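Local structure of oxidoreductase (Ralstonia eutropha, 3HJ9) at residues T126-V132 with V183-N189. The protein binds flavin mononucleotide between two subunits and probably acts as an FMN-dependent oxidoreductase of the nitroreductase type. Residues are numbered along the deposited sequence.
Sequences TGYQDFV and VVRGWLN. With FMN (flavin mononucleotide), chain C.
Residues 183-185 are extended and end a strand, after which the chain bends through an inverse gamma turn centred on Trp187 (phi/psi -76/86). Segment 126-132 is mostly loop: Thr126 lies by Leu188 (CA-CA 4.8 Å) and Gly127 by Asn189 (5.2 Å), then the pairing turns back, Tyr128 by Trp187 (6.5 Å) and Val132 by Val183 (8.1 Å). One backbone hydrogen bond, Asn189 N to Thr126 O (2.9 Å), joins them. Gly127 has positive phi (83/4), and a CB there would collide with Asn189 CB. Arg185 (chi1 m, chi2 t, chi3 p) forms a two-pronged salt bridge with Asp130 (chi1 p): NH2 to OD1 2.8 Å, NE to OD2 2.9 Å. Val132 CB and Thr126 CG2 cover opposite faces of the Arg185 guanidinium. On the flavin's pyrimidine side, Asp130 OD2 accepts a hydrogen bond from FMN N3 (2.9 Å) and Trp187 N donates to FMN O4 (3.1 Å), forming part of the nitroreductase-family FMN pocket, which Arg77 of the second subunit helps complete. The edge of Trp187 meets the face of Tyr128 (T-shaped, centroids 5.2 Å, planes 72°), and a water donates to Trp187 O (2.7 Å) and, weakly, to Asp130 OD2 (2.7 Å). Strand 181-185 borders strand 203-212, whose Thr210 OG1 is hydrogen-bonded to Arg185 NH1; strand 128-129 pairs with strand 11-12, Trp187 NE1 is hydrogen-bonded to Tyr89 OH of the second subunit, and Asn189 N-caps helix 190-196.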
ATOM      1  N   THR A 126     -11.188  -1.906  17.286  1.00 20.58           N
ATOM      2  CA  THR A 126      -9.750  -1.565  17.215  1.00 20.11           C
ATOM      3  C   THR A 126      -9.151  -1.293  18.596  1.00 18.12           C
ATOM      4  O   THR A 126      -7.961  -1.324  18.727  1.00 19.58           O
ATOM      5  CB  THR A 126      -9.438  -0.327  16.346  1.00 20.63           C
ATOM      6  OG1 THR A 126      -9.960   0.834  16.985  1.00 21.35           O
ATOM      7  CG2 THR A 126      -9.967  -0.475  14.916  1.00 20.12           C
ATOM      8  N   GLY A 127      -9.970  -1.016  19.605  1.00 16.59           N
ATOM      9  CA  GLY A 127      -9.498  -0.728  20.937  1.00 16.24           C
ATOM     10  C   GLY A 127      -9.056   0.711  21.179  1.00 15.54           C
ATOM     11  O   GLY A 127      -8.545   1.007  22.251  1.00 13.83           O
ATOM     12  N   TYR A 128      -9.209   1.603  20.192  1.00 16.50           N
ATOM     13  CA  TYR A 128      -8.873   3.021  20.358  1.00 16.64           C
ATOM     14  C   TYR A 128      -9.936   3.942  19.783  1.00 16.34           C
ATOM     15  O   TYR A 128     -10.578   3.610  18.776  1.00 14.63           O
ATOM     16  CB  TYR A 128      -7.539   3.332  19.707  1.00 17.48           C
ATOM     17  CG  TYR A 128      -6.382   2.715  20.445  1.00 17.90           C
ATOM     18  CD1 TYR A 128      -5.842   1.489  20.033  1.00 19.22           C
ATOM     19  CD2 TYR A 128      -5.858   3.328  21.592  1.00 17.48           C
ATOM     20  CE1 TYR A 128      -4.763   0.909  20.718  1.00 19.88           C
ATOM     21  CE2 TYR A 128      -4.815   2.744  22.309  1.00 18.29           C
ATOM     22  CZ  TYR A 128      -4.267   1.549  21.855  1.00 19.25           C
ATOM     23  OH  TYR A 128      -3.232   0.997  22.510  1.00 20.43           O
ATOM     24  N   GLN A 129     -10.087   5.100  20.424  1.00 15.06           N
ATOM     25  CA  GLN A 129     -11.018   6.122  19.986  1.00 16.88           C
ATOM     26  C   GLN A 129     -10.346   7.095  18.999  1.00 18.05           C
ATOM     27  O   GLN A 129      -9.763   8.108  19.407  1.00 18.81           O
ATOM     28  CB  GLN A 129     -11.633   6.855  21.182  1.00 17.27           C
ATOM     29  CG  GLN A 129     -12.670   7.929  20.854  1.00 18.81           C
ATOM     30  CD  GLN A 129     -13.799   7.416  19.970  1.00 19.71           C
ATOM     31  OE1 GLN A 129     -13.667   7.286  18.739  1.00 17.45           O
ATOM     32  NE2 GLN A 129     -14.932   7.157  20.598  1.00 19.96           N
ATOM     33  N   ASP A 130     -10.450   6.758  17.716  1.00 17.30           N
ATOM     34  CA  ASP A 130      -9.930   7.573  16.603  1.00 18.74           C
ATOM     35  C   ASP A 130     -11.039   8.316  15.833  1.00 18.38           C
ATOM     36  O   ASP A 130     -10.820   8.760  14.714  1.00 19.19           O
ATOM     37  CB  ASP A 130      -9.035   6.727  15.679  1.00 18.23           C
ATOM     38  CG  ASP A 130      -9.783   5.589  14.992  1.00 19.51           C
ATOM     39  OD1 ASP A 130     -10.986   5.444  15.229  1.00 18.45           O
ATOM     40  OD2 ASP A 130      -9.152   4.814  14.226  1.00 17.80           O
ATOM     41  N   PHE A 131     -12.211   8.461  16.461  1.00 18.88           N
ATOM     42  CA  PHE A 131     -13.338   9.191  15.912  1.00 18.96           C
ATOM     43  C   PHE A 131     -13.821   8.705  14.527  1.00 20.02           C
ATOM     44  O   PHE A 131     -14.269   9.500  13.702  1.00 22.71           O
ATOM     45  CB  PHE A 131     -13.010  10.683  15.932  1.00 18.53           C
ATOM     46  CG  PHE A 131     -12.427  11.148  17.253  1.00 18.92           C
ATOM     47  CD1 PHE A 131     -13.242  11.358  18.366  1.00 18.67           C
ATOM     48  CD2 PHE A 131     -11.033  11.322  17.397  1.00 19.79           C
ATOM     49  CE1 PHE A 131     -12.687  11.754  19.597  1.00 18.69           C
ATOM     50  CE2 PHE A 131     -10.477  11.724  18.607  1.00 19.71           C
ATOM     51  CZ  PHE A 131     -11.312  11.969  19.716  1.00 18.96           C
ATOM     52  N   VAL A 132     -13.679   7.410  14.273  1.00 18.82           N
ATOM     53  CA  VAL A 132     -14.193   6.773  13.052  1.00 19.62           C
ATOM     54  C   VAL A 132     -15.557   6.202  13.458  1.00 19.50           C
ATOM     55  O   VAL A 132     -15.623   5.442  14.398  1.00 20.29           O
ATOM     56  CB  VAL A 132     -13.286   5.663  12.560  1.00 18.20           C
ATOM     57  CG1 VAL A 132     -13.961   4.890  11.390  1.00 18.91           C
ATOM     58  CG2 VAL A 132     -11.943   6.242  12.156  1.00 17.46           C
ATOM     59  N   VAL A 183     -11.459   4.178   5.297  1.00 17.51           N
ATOM     60  CA  VAL A 183     -10.377   4.762   6.142  1.00 17.84           C
ATOM     61  C   VAL A 183      -9.571   3.611   6.718  1.00 19.49           C
ATOM     62  O   VAL A 183     -10.157   2.699   7.328  1.00 18.43           O
ATOM     63  CB  VAL A 183     -10.888   5.742   7.209  1.00 17.46           C
ATOM     64  CG1 VAL A 183     -11.823   5.058   8.194  1.00 17.16           C
ATOM     65  CG2 VAL A 183      -9.693   6.440   7.977  1.00 15.32           C
ATOM     66  N   VAL A 184      -8.274   3.562   6.383  1.00 20.15           N
ATOM     67  CA  VAL A 184      -7.355   2.581   6.931  1.00 19.23           C
ATOM     68  C   VAL A 184      -7.038   3.048   8.375  1.00 19.80           C
ATOM     69  O   VAL A 184      -6.971   4.265   8.663  1.00 19.76           O
ATOM     70  CB  VAL A 184      -6.066   2.393   6.049  1.00 20.51           C
ATOM     71  CG1 VAL A 184      -5.167   3.653   6.045  1.00 20.04           C
ATOM     72  CG2 VAL A 184      -5.304   1.155   6.540  1.00 20.40           C
ATOM     73  N   ARG A 185      -6.938   2.092   9.298  1.00 18.56           N
ATOM     74  CA  ARG A 185      -6.693   2.374  10.723  1.00 18.99           C
ATOM     75  C   ARG A 185      -5.610   1.444  11.227  1.00 19.61           C
ATOM     76  O   ARG A 185      -5.721   0.211  11.086  1.00 20.49           O
ATOM     77  CB  ARG A 185      -7.964   2.234  11.543  1.00 18.63           C
ATOM     78  CG  ARG A 185      -9.172   2.897  10.891  1.00 18.59           C
ATOM     79  CD  ARG A 185     -10.462   2.387  11.451  1.00 19.51           C
ATOM     80  NE  ARG A 185     -10.731   2.835  12.799  1.00 18.18           N
ATOM     81  CZ  ARG A 185     -11.795   2.456  13.509  1.00 19.02           C
ATOM     82  NH1 ARG A 185     -12.697   1.620  13.002  1.00 19.21           N
ATOM     83  NH2 ARG A 185     -11.976   2.918  14.730  1.00 19.25           N
ATOM     84  N   GLY A 186      -4.567   2.045  11.773  1.00 19.09           N
ATOM     85  CA  GLY A 186      -3.390   1.372  12.303  1.00 20.20           C
ATOM     86  C   GLY A 186      -3.308   1.416  13.797  1.00 19.26           C
ATOM     87  O   GLY A 186      -2.476   0.734  14.365  1.00 20.21           O
ATOM     88  N   TRP A 187      -4.114   2.265  14.432  1.00 18.58           N
ATOM     89  CA  TRP A 187      -4.222   2.294  15.875  1.00 18.11           C
ATOM     90  C   TRP A 187      -5.073   1.109  16.299  1.00 18.46           C
ATOM     91  O   TRP A 187      -6.299   1.236  16.479  1.00 20.38           O
ATOM     92  CB  TRP A 187      -4.820   3.604  16.369  1.00 16.62           C
ATOM     93  CG  TRP A 187      -3.801   4.653  16.518  1.00 16.02           C
ATOM     94  CD1 TRP A 187      -3.364   5.527  15.577  1.00 15.45           C
ATOM     95  CD2 TRP A 187      -3.079   4.935  17.713  1.00 15.42           C
ATOM     96  NE1 TRP A 187      -2.429   6.378  16.131  1.00 15.99           N
ATOM     97  CE2 TRP A 187      -2.236   6.035  17.442  1.00 15.24           C
ATOM     98  CE3 TRP A 187      -3.092   4.387  19.002  1.00 15.87           C
ATOM     99  CZ2 TRP A 187      -1.383   6.572  18.395  1.00 15.58           C
ATOM    100  CZ3 TRP A 187      -2.234   4.936  19.977  1.00 15.31           C
ATOM    101  CH2 TRP A 187      -1.410   6.021  19.668  1.00 15.83           C
ATOM    102  N   LEU A 188      -4.394  -0.030  16.464  1.00 18.25           N
ATOM    103  CA  LEU A 188      -5.007  -1.297  16.867  1.00 18.30           C
ATOM    104  C   LEU A 188      -4.409  -1.795  18.163  1.00 18.09           C
ATOM    105  O   LEU A 188      -3.197  -1.776  18.299  1.00 18.94           O
ATOM    106  CB  LEU A 188      -4.775  -2.389  15.792  1.00 18.25           C
ATOM    107  CG  LEU A 188      -5.256  -2.163  14.351  1.00 18.87           C
ATOM    108  CD1 LEU A 188      -5.072  -3.507  13.557  1.00 17.62           C
ATOM    109  CD2 LEU A 188      -6.707  -1.686  14.292  1.00 18.40           C
ATOM    110  N   ASN A 189      -5.259  -2.177  19.125  1.00 16.97           N
ATOM    111  CA  ASN A 189      -4.834  -2.940  20.291  1.00 16.62           C
ATOM    112  C   ASN A 189      -4.773  -4.365  19.704  1.00 16.69           C
ATOM    113  O   ASN A 189      -5.772  -5.110  19.687  1.00 15.60           O
ATOM    114  CB  ASN A 189      -5.820  -2.797  21.465  1.00 17.67           C
ATOM    115  CG  ASN A 189      -5.332  -3.508  22.720  1.00 17.14           C
ATOM    116  OD1 ASN A 189      -4.601  -4.518  22.630  1.00 18.66           O
ATOM    117  ND2 ASN A 189      -5.680  -2.969  23.885  1.00 13.83           N
TER
HETATM  118  N1  FMN C 300      -7.020   7.261  10.423  1.00 21.46           N
HETATM  119  C2  FMN C 300      -7.743   7.080  11.587  1.00 23.43           C
HETATM  120  O2  FMN C 300      -8.783   7.716  11.777  1.00 24.15           O
HETATM  121  N3  FMN C 300      -7.295   6.159  12.530  1.00 24.40           N
HETATM  122  C4  FMN C 300      -6.113   5.453  12.335  1.00 23.34           C
HETATM  123  O4  FMN C 300      -5.761   4.647  13.208  1.00 23.41           O
HETATM  124  C4A FMN C 300      -5.377   5.641  11.154  1.00 22.28           C
HETATM  125  N5  FMN C 300      -4.207   4.944  10.925  1.00 22.79           N
HETATM  126  C5A FMN C 300      -3.525   5.074   9.726  1.00 23.11           C
HETATM  127  C6  FMN C 300      -2.375   4.315   9.547  1.00 23.28           C
HETATM  128  C7  FMN C 300      -1.641   4.432   8.357  1.00 23.42           C
HETATM  129  C7M FMN C 300      -0.397   3.608   8.171  1.00 23.65           C
HETATM  130  C8  FMN C 300      -2.047   5.323   7.356  1.00 23.29           C
HETATM  131  C8M FMN C 300      -1.245   5.461   6.097  1.00 21.55           C
HETATM  132  C9  FMN C 300      -3.202   6.106   7.544  1.00 22.58           C
HETATM  133  C9A FMN C 300      -3.958   5.992   8.733  1.00 22.01           C
HETATM  134  N10 FMN C 300      -5.128   6.714   8.981  1.00 22.52           N
HETATM  135  C10 FMN C 300      -5.833   6.554  10.189  1.00 22.69           C
HETATM  136  C1' FMN C 300      -5.721   7.646   7.960  1.00 23.00           C
HETATM  137  C2' FMN C 300      -5.089   9.012   7.935  1.00 24.34           C
HETATM  138  O2' FMN C 300      -5.465   9.759   9.075  1.00 23.54           O
HETATM  139  C3' FMN C 300      -5.526   9.697   6.648  1.00 25.31           C
HETATM  140  O3' FMN C 300      -4.898   9.025   5.575  1.00 26.58           O
HETATM  141  C4' FMN C 300      -5.120  11.181   6.702  1.00 25.85           C
HETATM  142  O4' FMN C 300      -6.094  11.833   7.510  1.00 26.29           O
HETATM  143  C5' FMN C 300      -5.031  11.843   5.335  1.00 25.83           C
HETATM  144  O5' FMN C 300      -6.344  11.814   4.778  1.00 26.25           O
HETATM  145  P   FMN C 300      -6.587  11.157   3.345  1.00 27.45           P
HETATM  146  O1P FMN C 300      -5.552  11.559   2.326  1.00 25.02           O
HETATM  147  O2P FMN C 300      -6.530   9.649   3.507  1.00 25.37           O
HETATM  148  O3P FMN C 300      -7.969  11.607   2.872  1.00 25.80           O
HETATM  149  O   HOH W   1     -12.837   0.750  16.540  1.00 22.32           O
HETATM  150  O   HOH W   2      -8.481   2.733  15.800  1.00 27.91           O
HETATM  151  O   HOH W   3      -6.845  -0.459  23.761  1.00 20.26           O